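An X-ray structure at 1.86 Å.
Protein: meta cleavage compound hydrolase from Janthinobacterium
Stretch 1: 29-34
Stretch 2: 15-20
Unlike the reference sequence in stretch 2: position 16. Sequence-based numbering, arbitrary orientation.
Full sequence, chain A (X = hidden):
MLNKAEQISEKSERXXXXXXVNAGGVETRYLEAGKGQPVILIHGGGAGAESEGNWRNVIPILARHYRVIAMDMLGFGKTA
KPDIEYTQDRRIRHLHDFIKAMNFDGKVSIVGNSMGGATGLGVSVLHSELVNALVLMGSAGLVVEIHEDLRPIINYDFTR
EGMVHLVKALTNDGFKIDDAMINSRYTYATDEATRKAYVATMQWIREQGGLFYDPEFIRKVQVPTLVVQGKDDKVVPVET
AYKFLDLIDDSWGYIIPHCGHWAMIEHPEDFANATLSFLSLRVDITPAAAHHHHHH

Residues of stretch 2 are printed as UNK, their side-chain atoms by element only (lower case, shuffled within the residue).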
# COMPACT_ATOMS: atom_id res chain seq x y z
N ARG A 29 12.17 28.84 1.74
CA ARG A 29 12.41 28.45 0.36
C ARG A 29 11.62 27.21 0.00
O ARG A 29 11.57 26.25 0.77
CB ARG A 29 13.90 28.17 0.14
CG ARG A 29 14.25 27.65 -1.25
CD ARG A 29 14.78 26.23 -1.18
NE ARG A 29 15.43 25.83 -2.42
CZ ARG A 29 16.20 24.75 -2.55
NH1 ARG A 29 16.42 23.97 -1.51
NH2 ARG A 29 16.76 24.47 -3.72
N TYR A 30 11.00 27.22 -1.17
CA TYR A 30 10.25 26.07 -1.63
C TYR A 30 10.40 25.87 -3.13
O TYR A 30 10.82 26.78 -3.85
CB TYR A 30 8.76 26.17 -1.27
CG TYR A 30 7.99 27.34 -1.87
CD1 TYR A 30 8.08 28.62 -1.32
CD2 TYR A 30 7.12 27.14 -2.94
CE1 TYR A 30 7.31 29.68 -1.82
CE2 TYR A 30 6.35 28.19 -3.45
CZ TYR A 30 6.45 29.45 -2.88
OH TYR A 30 5.67 30.48 -3.36
N LEU A 31 10.08 24.66 -3.58
CA LEU A 31 10.13 24.31 -4.99
C LEU A 31 8.68 24.12 -5.40
O LEU A 31 7.89 23.54 -4.66
CB LEU A 31 10.89 22.99 -5.17
CG LEU A 31 12.42 22.99 -5.31
CD1 LEU A 31 13.06 24.09 -4.50
CD2 LEU A 31 12.93 21.62 -4.89
N GLU A 32 8.31 24.63 -6.58
CA GLU A 32 6.94 24.49 -7.03
C GLU A 32 6.82 24.02 -8.47
O GLU A 32 7.63 24.39 -9.33
CB GLU A 32 6.20 25.82 -6.86
CG GLU A 32 4.84 25.85 -7.52
CD GLU A 32 4.04 27.09 -7.17
OE1 GLU A 32 4.67 28.13 -6.87
OE2 GLU A 32 2.80 27.03 -7.20
N ALA A 33 5.80 23.20 -8.71
CA ALA A 33 5.52 22.64 -10.03
C ALA A 33 4.10 22.09 -10.05
O ALA A 33 3.61 21.57 -9.04
CB ALA A 33 6.51 21.53 -10.35
N GLY A 34 3.44 22.19 -11.20
CA GLY A 34 2.10 21.66 -11.31
C GLY A 34 0.94 22.58 -10.97
O GLY A 34 1.12 23.69 -10.49
N UNK A 15 11.70 21.66 -14.55
CA UNK A 15 10.85 20.66 -13.84
C UNK A 15 10.08 21.30 -12.69
O UNK A 15 9.00 20.84 -12.32
c UNK A 15 11.72 19.52 -13.32
N UNK A 16 10.65 22.36 -12.13
CA UNK A 16 10.05 23.09 -11.02
C UNK A 16 10.81 24.39 -10.84
O UNK A 16 11.94 24.51 -11.30
c UNK A 16 12.54 22.41 -9.02
c UNK A 16 14.01 20.51 -9.07
c UNK A 16 11.48 21.64 -9.49
c UNK A 16 10.12 22.25 -9.74
c UNK A 16 11.71 20.29 -9.74
o UNK A 16 15.25 19.95 -8.87
c UNK A 16 13.80 21.85 -8.81
c UNK A 16 12.97 19.72 -9.54
N UNK A 17 10.18 25.36 -10.18
CA UNK A 17 10.83 26.64 -9.96
C UNK A 17 11.04 26.89 -8.47
O UNK A 17 10.27 26.42 -7.64
c UNK A 17 10.74 29.11 -10.39
c UNK A 17 9.99 27.80 -10.54
c UNK A 17 9.67 27.53 -12.01
N UNK A 18 12.10 27.62 -8.14
CA UNK A 18 12.42 27.93 -6.76
C UNK A 18 11.78 29.26 -6.37
O UNK A 18 11.87 30.24 -7.11
c UNK A 18 14.35 28.24 -5.13
c UNK A 18 15.85 28.40 -5.01
o UNK A 18 16.48 27.55 -4.36
o UNK A 18 16.38 29.38 -5.58
c UNK A 18 13.93 27.99 -6.56
N UNK A 19 11.14 29.28 -5.20
CA UNK A 19 10.45 30.47 -4.71
C UNK A 19 10.75 30.71 -3.24
O UNK A 19 11.23 29.81 -2.54
c UNK A 19 8.53 30.81 -7.32
n UNK A 19 8.63 30.93 -10.15
n UNK A 19 6.48 31.73 -10.22
c UNK A 19 8.25 31.19 -5.88
c UNK A 19 8.94 30.28 -4.88
n UNK A 19 7.46 31.27 -8.19
c UNK A 19 7.52 31.31 -9.52
N UNK A 20 10.46 31.91 -2.76
CA UNK A 20 10.66 32.26 -1.36
C UNK A 20 9.44 33.00 -0.84
O UNK A 20 8.78 33.73 -1.58
c UNK A 20 15.61 31.13 -2.12
c UNK A 20 13.20 32.43 -1.52
c UNK A 20 11.91 33.13 -1.19
c UNK A 20 14.80 31.61 -3.15
c UNK A 20 15.21 31.29 -0.80
c UNK A 20 13.60 32.26 -2.84
c UNK A 20 14.01 31.94 -0.51
O HOH W 1 6.52 33.08 -3.03

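Position 15 carries a single side-chain carbon. The side chain points sideways and stays clear of stretch 1. The contact here is made by the backbone: O of position 15 lies 3.2 Å from CB of Ala33. A lone side-chain carbon identifies alanine: Ala15.

Position 16 has one carbon followed by a ring of six carbons bearing one oxygen. That is a phenol. Its CA-to-CB bond points toward stretch 1, and its CB lies 3.7 Å from CB of Ala33. Leu31 CD2 sits over one face of the ring, so the contact is apolar. The residue is Tyr16, and CD1 of Tyr16 approaches CG of Leu31 to 3.8 Å. The reference sequence has phenylalanine here. The ring oxygen in the coordinates settles the deposited residue as tyrosine, and this hydroxyl is hydrogen-bonded elsewhere in the structure.

Position 17 has three side-chain carbons, with the first carrying the other two. The side chain lies on the same face of the sheet as that of Glu32. Branching at CB with no heteroatom means valine: Val17. Threonine would have the same outline but would need an oxygen. The backbone pairs with Glu32 twice: Val17 N donates to Glu32 O at 2.9 Å, and Glu32 N donates to Val17 O at 2.9 Å.

Position 18 has three carbons, the third carrying two oxygens. The end of the side chain comes nearer to stretch 1 and meets the guanidinium of Arg29 at its edge. A carboxylate on a chain of this length is glutamate, Glu18; aspartate would be one carbon shorter. Arg29 NE and Glu18 OE2 form a salt bridge at 2.8 Å, with a hydrogen bond from NE. Arg29 NH2 adds a weak hydrogen bond to Glu18 OE2 at 3.2 Å.

Position 19 has three carbons, a nitrogen, then a carbon carrying two more nitrogens. Its CB packs over one face of the Tyr30 ring, 3.6 Å from the centroid, while the end of the chain leads away. The terminal group is a guanidinium, hence arginine: Arg19. Arg19 NE is 4.4 Å from Glu32 OE1; the charges are near, but no N-H points at the oxygen.

Position 20 has one carbon and a ring of six carbons without an oxygen. Arg29 CG lies over one face of the ring, 4.2 Å from the centroid. A plain six-carbon ring on one carbon is phenylalanine: Phe20. Water 1 donates to Phe20 O at 2.8 Å and hydrogen-bonds with Tyr30 OH, also at 2.8 Å.

The contact is an antiparallel strand pairing. Backbone hydrogen bonds join Glu32 with Val17 and Tyr30 with Arg19; in the latter pair, Arg19 N to Tyr30 O and Tyr30 N to Arg19 O are both 2.9 Å. Arg29, Leu31, Glu18 and Phe20 share one face, where the salt bridge lies. Tyr30, Glu32, Val17 and Arg19 share the other. Beyond the paired strand, Tyr16 extends the contact by packing against Leu31 and Ala33.

Stretch 2 15-20: AYVERF
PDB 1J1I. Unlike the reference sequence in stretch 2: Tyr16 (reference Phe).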